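Local coordinates for SPbeta prophage-derived uncharacterized protein YopX (Bacillus subtilis, PDB 2I2L) that is of unknown function, a homodimeric, all-beta member of the YopX family encoded within the SPbeta prophage, at residues I65-V71 and D82-F88. Numbering follows the deposited sequence.
Sequences IYDRSIV and DVCEVKF
The carboxylate of Asp67 meets Phe88 at CB, the root of the Phe88 side chain, not at the ring. OD2 of Asp67 is 3.3 Å from CB of Phe88, and the carboxylate and ring planes are turned 67° apart. A chi1 of 177° carries the Phe88 ring away from Asp67 and into a stack with Phe93. On the other segment, CZ of Arg68 lies at the edge of the Tyr66 ring, in the plane of the ring. The edge of the Arg68 guanidinium in turn faces N of Ile65, and its NH1 makes a weak hydrogen bond to O of Phe64.

Val86 is wedged against the bend at 66-68. Its CG1 is 3.6 Å from O of Tyr66. Its CG2 is 3.9 Å from CG1 of Ile70, the two side chains crossing at about a right angle. The backbones pair antiparallel. N of Val86 donates a nearly straight bond to O of Arg68 (2.7 Å). Ile70 and Cys84 form a hydrogen-bonded pair, with Ser69-Glu85 and Val71-Val83 as the flanking non-hydrogen-bonded pairs. A water donates to O of Asp67 and, weakly, to OE2 of Glu85.

The contact belongs to the beta hairpin of strands 68-74 and 81-89, within an antiparallel sheet. The hairpin is flanked by strand 115-122 beside 68-74 and by strand 92-96 beside 81-89. Ile70 touches Ile117 and Val119 on the first neighbour and Val95 on the second, while Phe88 packs on Asn2 of the second subunit.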
# COMPACT_ATOMS: atom_id res chain seq x y z
N ILE B 65 1.14 -7.75 6.82
CA ILE B 65 -0.19 -7.54 7.35
C ILE B 65 -1.07 -6.92 6.26
O ILE B 65 -0.67 -5.96 5.60
CB ILE B 65 -0.14 -6.63 8.62
CG1 ILE B 65 -1.23 -7.05 9.61
CG2 ILE B 65 -0.34 -5.18 8.25
CD1 ILE B 65 -1.08 -6.43 11.01
N TYR B 66 -2.27 -7.49 6.08
CA TYR B 66 -3.23 -7.02 5.07
C TYR B 66 -4.33 -6.20 5.76
O TYR B 66 -4.02 -5.42 6.65
CB TYR B 66 -3.81 -8.23 4.34
CG TYR B 66 -2.76 -9.11 3.68
CD1 TYR B 66 -2.41 -8.93 2.33
CD2 TYR B 66 -2.12 -10.13 4.39
CE1 TYR B 66 -1.46 -9.74 1.71
CE2 TYR B 66 -1.17 -10.94 3.79
CZ TYR B 66 -0.84 -10.74 2.44
OH TYR B 66 0.10 -11.56 1.84
N ASP B 67 -5.60 -6.36 5.40
CA ASP B 67 -6.66 -5.58 6.06
C ASP B 67 -7.56 -6.40 7.00
O ASP B 67 -8.78 -6.41 6.87
CB ASP B 67 -7.49 -4.87 5.02
CG ASP B 67 -6.65 -3.90 4.21
OD1 ASP B 67 -5.73 -4.39 3.52
OD2 ASP B 67 -6.90 -2.67 4.27
N ARG B 68 -6.91 -7.02 7.99
CA ARG B 68 -7.56 -7.91 8.96
C ARG B 68 -7.84 -7.37 10.37
O ARG B 68 -7.66 -6.18 10.64
CB ARG B 68 -6.69 -9.16 9.09
CG ARG B 68 -5.29 -8.84 9.53
CD ARG B 68 -4.27 -9.11 8.44
NE ARG B 68 -3.99 -10.54 8.30
CZ ARG B 68 -2.85 -11.03 7.81
NH1 ARG B 68 -1.88 -10.21 7.41
NH2 ARG B 68 -2.67 -12.34 7.73
N SER B 69 -8.28 -8.27 11.25
CA SER B 69 -8.59 -7.95 12.65
C SER B 69 -7.41 -8.37 13.53
O SER B 69 -6.84 -9.44 13.33
CB SER B 69 -9.84 -8.71 13.13
OG SER B 69 -10.99 -8.39 12.37
N ILE B 70 -7.03 -7.54 14.48
CA ILE B 70 -5.92 -7.89 15.36
C ILE B 70 -6.26 -7.53 16.80
O ILE B 70 -7.16 -6.72 17.05
CB ILE B 70 -4.59 -7.16 14.96
CG1 ILE B 70 -4.79 -5.65 14.91
CG2 ILE B 70 -4.12 -7.64 13.62
CD1 ILE B 70 -4.47 -4.94 16.21
N VAL B 71 -5.55 -8.14 17.74
CA VAL B 71 -5.78 -7.86 19.14
C VAL B 71 -4.59 -7.14 19.76
O VAL B 71 -3.57 -7.76 20.09
CB VAL B 71 -6.08 -9.16 19.95
CG1 VAL B 71 -4.98 -10.19 19.72
CG2 VAL B 71 -6.23 -8.84 21.44
N ASP B 82 -7.67 -4.85 23.07
CA ASP B 82 -8.76 -4.49 22.16
C ASP B 82 -8.63 -5.24 20.84
O ASP B 82 -7.53 -5.47 20.35
CB ASP B 82 -8.76 -2.98 21.87
CG ASP B 82 -10.06 -2.50 21.25
OD1 ASP B 82 -10.79 -3.31 20.64
OD2 ASP B 82 -10.34 -1.29 21.35
N VAL B 83 -9.77 -5.65 20.29
CA VAL B 83 -9.78 -6.33 19.02
C VAL B 83 -10.05 -5.19 18.04
O VAL B 83 -11.11 -4.55 18.12
CB VAL B 83 -10.91 -7.37 18.96
CG1 VAL B 83 -10.88 -8.10 17.62
CG2 VAL B 83 -10.76 -8.36 20.10
N CYS B 84 -9.10 -4.91 17.15
CA CYS B 84 -9.26 -3.80 16.21
C CYS B 84 -9.00 -4.18 14.77
O CYS B 84 -8.14 -5.02 14.50
CB CYS B 84 -8.34 -2.65 16.58
SG CYS B 84 -8.74 -1.91 18.18
N GLU B 85 -9.74 -3.56 13.86
CA GLU B 85 -9.60 -3.82 12.44
C GLU B 85 -8.57 -2.90 11.80
O GLU B 85 -8.59 -1.69 12.02
CB GLU B 85 -10.95 -3.66 11.73
CG GLU B 85 -10.87 -3.37 10.23
CD GLU B 85 -12.24 -3.34 9.57
OE1 GLU B 85 -13.19 -2.84 10.21
OE2 GLU B 85 -12.36 -3.80 8.42
N VAL B 86 -7.69 -3.49 11.00
CA VAL B 86 -6.65 -2.75 10.29
C VAL B 86 -7.22 -2.27 8.96
O VAL B 86 -7.56 -3.07 8.09
CB VAL B 86 -5.43 -3.65 10.02
CG1 VAL B 86 -4.39 -2.90 9.24
CG2 VAL B 86 -4.87 -4.15 11.34
N LYS B 87 -7.34 -0.95 8.83
CA LYS B 87 -7.86 -0.34 7.62
C LYS B 87 -6.71 0.36 6.91
O LYS B 87 -5.84 0.96 7.54
CB LYS B 87 -8.92 0.72 7.94
CG LYS B 87 -9.97 0.35 9.00
CD LYS B 87 -11.04 1.44 9.06
CE LYS B 87 -12.09 1.18 10.13
NZ LYS B 87 -11.55 1.36 11.50
N PHE B 88 -6.68 0.28 5.59
CA PHE B 88 -5.63 0.94 4.84
C PHE B 88 -6.27 2.17 4.22
O PHE B 88 -6.95 2.08 3.19
CB PHE B 88 -5.07 0.01 3.77
CG PHE B 88 -4.02 0.63 2.91
CD1 PHE B 88 -3.03 1.44 3.47
CD2 PHE B 88 -4.01 0.41 1.54
CE1 PHE B 88 -2.05 2.02 2.68
CE2 PHE B 88 -3.03 0.99 0.74
CZ PHE B 88 -2.05 1.79 1.32
O HOH W 1 -10.77 -4.99 5.58